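Local coordinates for protein putative phosphosugar isomerase (PDB 3G68) that is probably a phosphosugar isomerase built from two SIS domains, related to the sugar-isomerising half of glucosamine-6-phosphate synthase, at residues E17-A22 with K179-I184; D23-E28 with K151-L156. All coordinates share one frame; numbering follows the deposited sequence.

Contact 1. Residues E17-A22 with K179-I184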
ATOM      1  N   GLU B  17     -21.874  -7.956 -31.024  1.00 10.44           N
ATOM      2  CA  GLU B  17     -23.287  -8.221 -30.739  1.00 12.33           C
ATOM      3  C   GLU B  17     -23.786  -9.514 -31.382  1.00 13.25           C
ATOM      4  O   GLU B  17     -24.545 -10.308 -30.770  1.00 11.48           O
ATOM      5  CB  GLU B  17     -24.181  -7.089 -31.213  1.00 13.13           C
ATOM      6  CG  GLU B  17     -24.002  -5.819 -30.404  1.00 12.69           C
ATOM      7  CD  GLU B  17     -24.748  -4.638 -30.986  1.00 13.90           C
ATOM      8  OE1 GLU B  17     -25.295  -4.777 -32.103  1.00 14.78           O
ATOM      9  OE2 GLU B  17     -24.739  -3.565 -30.333  1.00 17.42           O
ATOM     10  N   ILE B  18     -23.348  -9.719 -32.614  1.00 12.46           N
ATOM     11  CA  ILE B  18     -23.670 -10.906 -33.367  1.00 11.78           C
ATOM     12  C   ILE B  18     -23.103 -12.153 -32.700  1.00 11.51           C
ATOM     13  O   ILE B  18     -23.786 -13.149 -32.579  1.00 12.65           O
ATOM     14  CB  ILE B  18     -23.227 -10.769 -34.835  1.00 10.23           C
ATOM     15  CG1 ILE B  18     -24.124  -9.720 -35.520  1.00  9.74           C
ATOM     16  CG2 ILE B  18     -23.329 -12.135 -35.555  1.00 10.63           C
ATOM     17  CD1 ILE B  18     -23.661  -9.351 -36.928  1.00  9.54           C
ATOM     18  N   ILE B  19     -21.855 -12.086 -32.273  1.00 13.65           N
ATOM     19  CA  ILE B  19     -21.204 -13.176 -31.534  1.00 13.25           C
ATOM     20  C   ILE B  19     -22.008 -13.515 -30.252  1.00 15.08           C
ATOM     21  O   ILE B  19     -22.331 -14.676 -30.028  1.00 15.19           O
ATOM     22  CB  ILE B  19     -19.717 -12.809 -31.248  1.00 14.79           C
ATOM     23  CG1 ILE B  19     -18.892 -13.017 -32.522  1.00 10.88           C
ATOM     24  CG2 ILE B  19     -19.110 -13.636 -30.086  1.00 17.81           C
ATOM     25  CD1 ILE B  19     -17.480 -12.357 -32.481  1.00 11.03           C
ATOM     26  N   SER B  20     -22.369 -12.502 -29.458  1.00 14.76           N
ATOM     27  CA  SER B  20     -23.168 -12.737 -28.246  1.00 16.47           C
ATOM     28  C   SER B  20     -24.569 -13.292 -28.505  1.00 17.19           C
ATOM     29  O   SER B  20     -25.124 -13.935 -27.624  1.00 19.29           O
ATOM     30  CB  SER B  20     -23.280 -11.473 -27.411  1.00 16.66           C
ATOM     31  OG  SER B  20     -22.000 -11.044 -27.005  1.00 17.15           O
ATOM     32  N   ASN B  21     -25.144 -13.045 -29.679  1.00 17.73           N
ATOM     33  CA  ASN B  21     -26.485 -13.527 -30.035  1.00 17.01           C
ATOM     34  C   ASN B  21     -26.476 -14.839 -30.788  1.00 16.38           C
ATOM     35  O   ASN B  21     -27.553 -15.335 -31.165  1.00 18.41           O
ATOM     36  CB  ASN B  21     -27.171 -12.489 -30.924  1.00 16.51           C
ATOM     37  CG  ASN B  21     -28.664 -12.763 -31.124  1.00 19.82           C
ATOM     38  OD1 ASN B  21     -29.407 -12.973 -30.156  1.00 25.19           O
ATOM     39  ND2 ASN B  21     -29.110 -12.749 -32.384  1.00 17.52           N
ATOM     40  N   ALA B  22     -25.300 -15.430 -30.997  1.00 15.17           N
ATOM     41  CA  ALA B  22     -25.168 -16.637 -31.835  1.00 14.67           C
ATOM     42  C   ALA B  22     -25.871 -17.861 -31.285  1.00 15.77           C
ATOM     43  O   ALA B  22     -26.460 -18.629 -32.053  1.00 15.42           O
ATOM     44  CB  ALA B  22     -23.710 -16.979 -32.080  1.00 14.59           C
ATOM     45  N   LYS B 179     -10.415 -16.109 -30.773  1.00  8.34           N
ATOM     46  CA  LYS B 179      -9.519 -15.741 -31.902  1.00  9.69           C
ATOM     47  C   LYS B 179     -10.183 -14.715 -32.839  1.00  9.42           C
ATOM     48  O   LYS B 179      -9.562 -13.742 -33.274  1.00  9.38           O
ATOM     49  CB  LYS B 179      -9.115 -16.983 -32.706  1.00 10.49           C
ATOM     50  CG  LYS B 179      -8.259 -17.923 -31.958  1.00 10.31           C
ATOM     51  CD  LYS B 179      -7.900 -19.088 -32.902  1.00 15.35           C
ATOM     52  CE  LYS B 179      -6.976 -20.050 -32.248  1.00 20.29           C
ATOM     53  NZ  LYS B 179      -6.931 -21.261 -33.057  1.00 16.91           N
ATOM     54  N   ILE B 180     -11.456 -14.933 -33.148  1.00 11.65           N
ATOM     55  CA  ILE B 180     -12.241 -14.010 -33.970  1.00 10.11           C
ATOM     56  C   ILE B 180     -12.297 -12.670 -33.253  1.00 10.23           C
ATOM     57  O   ILE B 180     -12.096 -11.628 -33.864  1.00  9.98           O
ATOM     58  CB  ILE B 180     -13.671 -14.551 -34.231  1.00 10.29           C
ATOM     59  CG1 ILE B 180     -13.620 -15.794 -35.129  1.00  9.33           C
ATOM     60  CG2 ILE B 180     -14.559 -13.513 -34.854  1.00 10.32           C
ATOM     61  CD1 ILE B 180     -14.968 -16.571 -35.198  1.00  9.67           C
ATOM     62  N   LEU B 181     -12.528 -12.688 -31.943  1.00  9.52           N
ATOM     63  CA  LEU B 181     -12.557 -11.432 -31.162  1.00  9.42           C
ATOM     64  C   LEU B 181     -11.200 -10.720 -31.193  1.00  9.21           C
ATOM     65  O   LEU B 181     -11.125  -9.490 -31.243  1.00 10.17           O
ATOM     66  CB  LEU B 181     -13.024 -11.697 -29.720  1.00  8.87           C
ATOM     67  CG  LEU B 181     -14.509 -11.996 -29.551  1.00 10.54           C
ATOM     68  CD1 LEU B 181     -14.809 -12.427 -28.087  1.00 11.41           C
ATOM     69  CD2 LEU B 181     -15.381 -10.771 -29.955  1.00  8.29           C
ATOM     70  N   ASP B 182     -10.128 -11.495 -31.190  1.00  9.57           N
ATOM     71  CA  ASP B 182      -8.778 -10.945 -31.301  1.00 11.29           C
ATOM     72  C   ASP B 182      -8.592 -10.230 -32.664  1.00 11.70           C
ATOM     73  O   ASP B 182      -7.919  -9.212 -32.698  1.00 14.86           O
ATOM     74  CB  ASP B 182      -7.690 -12.024 -31.199  1.00 12.27           C
ATOM     75  CG  ASP B 182      -7.449 -12.558 -29.791  1.00 17.11           C
ATOM     76  OD1 ASP B 182      -7.842 -11.953 -28.782  1.00 14.54           O
ATOM     77  OD2 ASP B 182      -6.768 -13.604 -29.716  1.00 17.88           O
ATOM     78  N   ALA B 183      -9.197 -10.727 -33.751  1.00 10.12           N
ATOM     79  CA  ALA B 183      -9.131 -10.061 -35.066  1.00 10.08           C
ATOM     80  C   ALA B 183      -9.995  -8.794 -35.054  1.00 10.27           C
ATOM     81  O   ALA B 183      -9.587  -7.709 -35.494  1.00 11.22           O
ATOM     82  CB  ALA B 183      -9.629 -11.022 -36.173  1.00 11.02           C
ATOM     83  N   ILE B 184     -11.185  -8.907 -34.500  1.00 10.42           N
ATOM     84  CA  ILE B 184     -12.119  -7.770 -34.427  1.00 10.52           C
ATOM     85  C   ILE B 184     -11.517  -6.576 -33.650  1.00 10.87           C
ATOM     86  O   ILE B 184     -11.717  -5.424 -34.015  1.00  8.83           O
ATOM     87  CB  ILE B 184     -13.475  -8.226 -33.769  1.00 10.99           C
ATOM     88  CG1 ILE B 184     -14.228  -9.216 -34.692  1.00 13.75           C
ATOM     89  CG2 ILE B 184     -14.316  -7.034 -33.381  1.00 12.30           C
ATOM     90  CD1 ILE B 184     -15.492  -9.839 -34.021  1.00 11.46           C
TER
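No flat group takes part where Ile19 meets Ile180, Leu181 and Ile184; the meeting is wholly aliphatic and runs through one methyl. Ile19 CD1 lies 3.6 Å from both Leu181 CD2 and Ile184 CD1, while Ile180 CG2 stands a little further off, at 3.9 Å from Ile19 CD1. These three methyls approach from different directions. Ile184 comes end-on, its own CD1 reaching out to meet that of Ile19 tip to tip, whereas Leu181 sets off along the interface, and its CD2 branch meets Ile19 where the two side chains cross at a slant. Ile180 offers its beta-branch methyl instead of its longer arm. The reach of Ile19 comes from a nearly extended second torsion (chi2 165°), which carries CD1 away from its helix toward the partner. With Ile177 touching Ile19 as well, the residues round it follow the spacing i, i+3, i+4, i+7 along helix 170-184: Ile19 is a knob in a knobs-into-holes fit. No hydrogen bond crosses, and only 120 Å² is buried between the segments, yet all four residues are buried in the whole assembly. A second subunit comes up too: its Glu17 packs on Ile19, and its Arg14 makes a salt bridge with Asp182. Within the chain, the last full turn of helix 4-20 thus packs antiparallel against the end of helix 170-184, and helix 145-165 lies against the neighbouring side of helix 4-20, where it touches Ile18.

Contact 2. Residues D23-E28 with K151-L156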
ATOM      1  N   ASP B  23     -25.787 -18.085 -29.977  1.00 15.57           N
ATOM      2  CA  ASP B  23     -26.484 -19.235 -29.377  1.00 16.05           C
ATOM      3  C   ASP B  23     -27.992 -19.170 -29.635  1.00 16.56           C
ATOM      4  O   ASP B  23     -28.620 -20.198 -29.858  1.00 17.28           O
ATOM      5  CB  ASP B  23     -26.212 -19.347 -27.865  1.00 16.86           C
ATOM      6  CG  ASP B  23     -24.822 -19.851 -27.542  1.00 16.98           C
ATOM      7  OD1 ASP B  23     -24.107 -20.307 -28.457  1.00 16.39           O
ATOM      8  OD2 ASP B  23     -24.436 -19.801 -26.345  1.00 20.32           O
ATOM      9  N   SER B  24     -28.569 -17.973 -29.606  1.00 16.31           N
ATOM     10  CA  SER B  24     -29.999 -17.795 -29.875  1.00 16.58           C
ATOM     11  C   SER B  24     -30.303 -17.936 -31.357  1.00 16.61           C
ATOM     12  O   SER B  24     -31.161 -18.729 -31.748  1.00 15.59           O
ATOM     13  CB  SER B  24     -30.498 -16.437 -29.349  1.00 18.39           C
ATOM     14  OG  SER B  24     -31.839 -16.157 -29.752  1.00 19.79           O
ATOM     15  N   LEU B  25     -29.564 -17.206 -32.190  1.00 16.39           N
ATOM     16  CA  LEU B  25     -29.821 -17.170 -33.617  1.00 16.69           C
ATOM     17  C   LEU B  25     -29.706 -18.534 -34.329  1.00 16.78           C
ATOM     18  O   LEU B  25     -30.556 -18.865 -35.143  1.00 17.17           O
ATOM     19  CB  LEU B  25     -28.926 -16.134 -34.315  1.00 17.39           C
ATOM     20  CG  LEU B  25     -29.263 -15.892 -35.786  1.00 12.97           C
ATOM     21  CD1 LEU B  25     -30.652 -15.285 -35.897  1.00 16.61           C
ATOM     22  CD2 LEU B  25     -28.221 -14.978 -36.419  1.00 18.53           C
ATOM     23  N   PHE B  26     -28.686 -19.316 -33.986  1.00 15.90           N
ATOM     24  CA  PHE B  26     -28.423 -20.593 -34.642  1.00 14.86           C
ATOM     25  C   PHE B  26     -28.940 -21.836 -33.897  1.00 15.63           C
ATOM     26  O   PHE B  26     -28.622 -22.971 -34.276  1.00 14.00           O
ATOM     27  CB  PHE B  26     -26.916 -20.709 -34.838  1.00 15.32           C
ATOM     28  CG  PHE B  26     -26.361 -19.636 -35.732  1.00 16.41           C
ATOM     29  CD1 PHE B  26     -26.613 -19.671 -37.106  1.00 14.43           C
ATOM     30  CD2 PHE B  26     -25.616 -18.573 -35.215  1.00 15.38           C
ATOM     31  CE1 PHE B  26     -26.124 -18.668 -37.954  1.00 15.73           C
ATOM     32  CE2 PHE B  26     -25.121 -17.568 -36.076  1.00 16.00           C
ATOM     33  CZ  PHE B  26     -25.369 -17.636 -37.443  1.00 16.47           C
ATOM     34  N   ASN B  27     -29.746 -21.625 -32.861  1.00 15.43           N
ATOM     35  CA  ASN B  27     -30.178 -22.739 -32.038  1.00 17.68           C
ATOM     36  C   ASN B  27     -30.971 -23.827 -32.758  1.00 17.97           C
ATOM     37  O   ASN B  27     -30.835 -24.994 -32.412  1.00 17.53           O
ATOM     38  CB  ASN B  27     -31.019 -22.276 -30.867  1.00 18.71           C
ATOM     39  CG  ASN B  27     -31.150 -23.368 -29.804  1.00 22.31           C
ATOM     40  OD1 ASN B  27     -30.151 -23.846 -29.255  1.00 25.07           O
ATOM     41  ND2 ASN B  27     -32.359 -23.786 -29.549  1.00 21.55           N
ATOM     42  N   GLU B  28     -31.767 -23.433 -33.751  1.00 19.12           N
ATOM     43  CA  GLU B  28     -32.627 -24.362 -34.497  0.60 19.64           C
ATOM     44  C   GLU B  28     -31.877 -24.963 -35.680  1.00 19.29           C
ATOM     45  O   GLU B  28     -31.857 -26.172 -35.854  1.00 20.87           O
ATOM     46  CB  GLU B  28     -33.901 -23.649 -34.995  0.60 19.58           C
ATOM     47  CG  GLU B  28     -34.987 -24.579 -35.593  0.60 19.01           C
ATOM     48  CD  GLU B  28     -36.040 -23.852 -36.420  0.60 20.24           C
ATOM     49  OE1 GLU B  28     -35.783 -22.707 -36.855  0.60 25.51           O
ATOM     50  OE2 GLU B  28     -37.116 -24.445 -36.694  0.60 20.68           O
ATOM     51  N   LYS B 151     -19.860 -12.446 -43.453  1.00 10.46           N
ATOM     52  CA  LYS B 151     -18.783 -13.420 -43.297  1.00 10.62           C
ATOM     53  C   LYS B 151     -18.771 -13.996 -41.863  1.00 10.47           C
ATOM     54  O   LYS B 151     -18.666 -15.197 -41.685  1.00  9.50           O
ATOM     55  CB  LYS B 151     -17.428 -12.812 -43.594  1.00  9.85           C
ATOM     56  CG  LYS B 151     -17.222 -12.418 -45.055  1.00 10.84           C
ATOM     57  CD  LYS B 151     -15.762 -12.016 -45.286  1.00 10.11           C
ATOM     58  CE  LYS B 151     -15.383 -10.661 -44.624  1.00  7.90           C
ATOM     59  NZ  LYS B 151     -14.020 -10.236 -44.991  1.00  8.79           N
ATOM     60  N   LEU B 152     -18.885 -13.129 -40.856  1.00 11.30           N
ATOM     61  CA  LEU B 152     -18.924 -13.582 -39.463  1.00 10.83           C
ATOM     62  C   LEU B 152     -20.098 -14.530 -39.245  1.00 11.32           C
ATOM     63  O   LEU B 152     -19.940 -15.586 -38.653  1.00 13.32           O
ATOM     64  CB  LEU B 152     -19.062 -12.404 -38.497  1.00 10.51           C
ATOM     65  CG  LEU B 152     -19.135 -12.696 -36.997  1.00 11.12           C
ATOM     66  CD1 LEU B 152     -17.963 -13.538 -36.485  1.00  8.39           C
ATOM     67  CD2 LEU B 152     -19.151 -11.351 -36.250  1.00  9.60           C
ATOM     68  N   ASN B 153     -21.264 -14.146 -39.738  1.00 12.00           N
ATOM     69  CA  ASN B 153     -22.503 -14.946 -39.589  1.00 13.06           C
ATOM     70  C   ASN B 153     -22.361 -16.358 -40.166  1.00 13.31           C
ATOM     71  O   ASN B 153     -22.807 -17.344 -39.558  1.00 12.15           O
ATOM     72  CB  ASN B 153     -23.701 -14.219 -40.239  1.00 14.37           C
ATOM     73  CG  ASN B 153     -24.910 -14.153 -39.320  1.00 15.71           C
ATOM     74  OD1 ASN B 153     -24.781 -13.806 -38.139  1.00 19.06           O
ATOM     75  ND2 ASN B 153     -26.088 -14.458 -39.851  1.00 17.66           N
ATOM     76  N   LEU B 154     -21.721 -16.442 -41.332  1.00 12.30           N
ATOM     77  CA  LEU B 154     -21.381 -17.713 -41.976  1.00 13.29           C
ATOM     78  C   LEU B 154     -20.391 -18.551 -41.141  1.00 13.47           C
ATOM     79  O   LEU B 154     -20.522 -19.768 -41.059  1.00 14.99           O
ATOM     80  CB  LEU B 154     -20.802 -17.485 -43.361  1.00 10.53           C
ATOM     81  CG  LEU B 154     -21.798 -17.067 -44.447  1.00 13.54           C
ATOM     82  CD1 LEU B 154     -21.064 -16.452 -45.632  1.00  9.24           C
ATOM     83  CD2 LEU B 154     -22.634 -18.275 -44.869  1.00 13.21           C
HETATM   84  N   MSE B 155     -19.392 -17.905 -40.551  1.00 12.63           N
HETATM   85  CA  MSE B 155     -18.458 -18.605 -39.715  1.00 13.92           C
HETATM   86  C   MSE B 155     -19.162 -19.140 -38.459  1.00 12.37           C
HETATM   87  O   MSE B 155     -18.880 -20.248 -38.045  1.00 13.93           O
HETATM   88  CB  MSE B 155     -17.278 -17.711 -39.319  1.00 13.92           C
HETATM   89  CG  MSE B 155     -16.349 -17.420 -40.474  1.00 14.72           C
HETATM   90 SE   MSE B 155     -14.880 -16.334 -39.838  0.75 20.63          SE
HETATM   91  CE  MSE B 155     -13.649 -16.495 -41.328  1.00 11.21           C
ATOM     92  N   LEU B 156     -20.011 -18.318 -37.842  1.00 11.53           N
ATOM     93  CA  LEU B 156     -20.752 -18.706 -36.641  1.00 11.82           C
ATOM     94  C   LEU B 156     -21.638 -19.919 -36.933  1.00 12.61           C
ATOM     95  O   LEU B 156     -21.617 -20.881 -36.150  1.00 14.37           O
ATOM     96  CB  LEU B 156     -21.548 -17.534 -36.086  1.00 12.34           C
ATOM     97  CG  LEU B 156     -20.609 -16.492 -35.453  1.00 16.29           C
ATOM     98  CD1 LEU B 156     -21.354 -15.237 -35.111  1.00  9.80           C
ATOM     99  CD2 LEU B 156     -19.891 -17.071 -34.217  1.00 16.66           C
TER
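Phe26 swings its ring toward Asn153 and Leu156 with CG opposite its own carbonyl carbon (chi1 -62°), while its neighbour Leu25 turns CG the other way, anti to the backbone N (chi1 -172°), and brings CD2 beside the Asn153 amide. Both belong to the short helix 22-25 and its exit, which pack on helix 145-165 of the SIS domain, an alpha/beta fold with a parallel five-stranded sheet in strand order 2-1-3-4-5. Phe26 is where the chain drops out of helical conformation, and its ring becomes the main plug of the contact. One face looks over the backbone of Leu156, whose C lies 4.3 Å above the plane and toward the rim; the opposite face carries Leu25 CB, also set toward the rim. Leu156 adds its CB, 3.6 Å from Phe26 CE2, and its side chain crosses the ring's direction at about a right angle. The Asn153 amide is tilted 54° from the ring plane, so the two do not stack. Instead the amide meets the far end of the ring, and it also lies beside Leu25, with CD2 of Leu25 4.0 Å from Asn153 OD1. No hydrogen bond spans the segments. Beyond them, Leu131 touches Phe26 and Val133 touches Asn153. Nearby, Asp23 fixes the same two helices by polar means, with OD1 taking a salt bridge from Arg163 and a hydrogen bond from Gln160. The tightest approach is to main chain: Phe26 CZ comes within 3.3 Å of Asn153 O, obliquely to the ring.

Contacts 1 and 2 have centres about 11 Å apart. Helix 4-20 leads directly into 22-25, helix 145-165 is followed by 170-184, and in sequence contact 2 is nested within the loop closed by contact 1. Touching side chains make the two one continuous core, apolar except at one amide. Ile18, next to the knob of contact 1, sets CG2 at 3.4 Å from Asn153 OD1 and at 3.7 Å from Leu156 CD1. Leu152 makes the other join: its CD1 is 3.8 Å from Ile180 CG2, and its CD2 is 4.1 Å from Ile19 CG1. Together they fasten the N-terminal helices to helices 145-165 and 170-184, with subunit contacts at contact 1 alone.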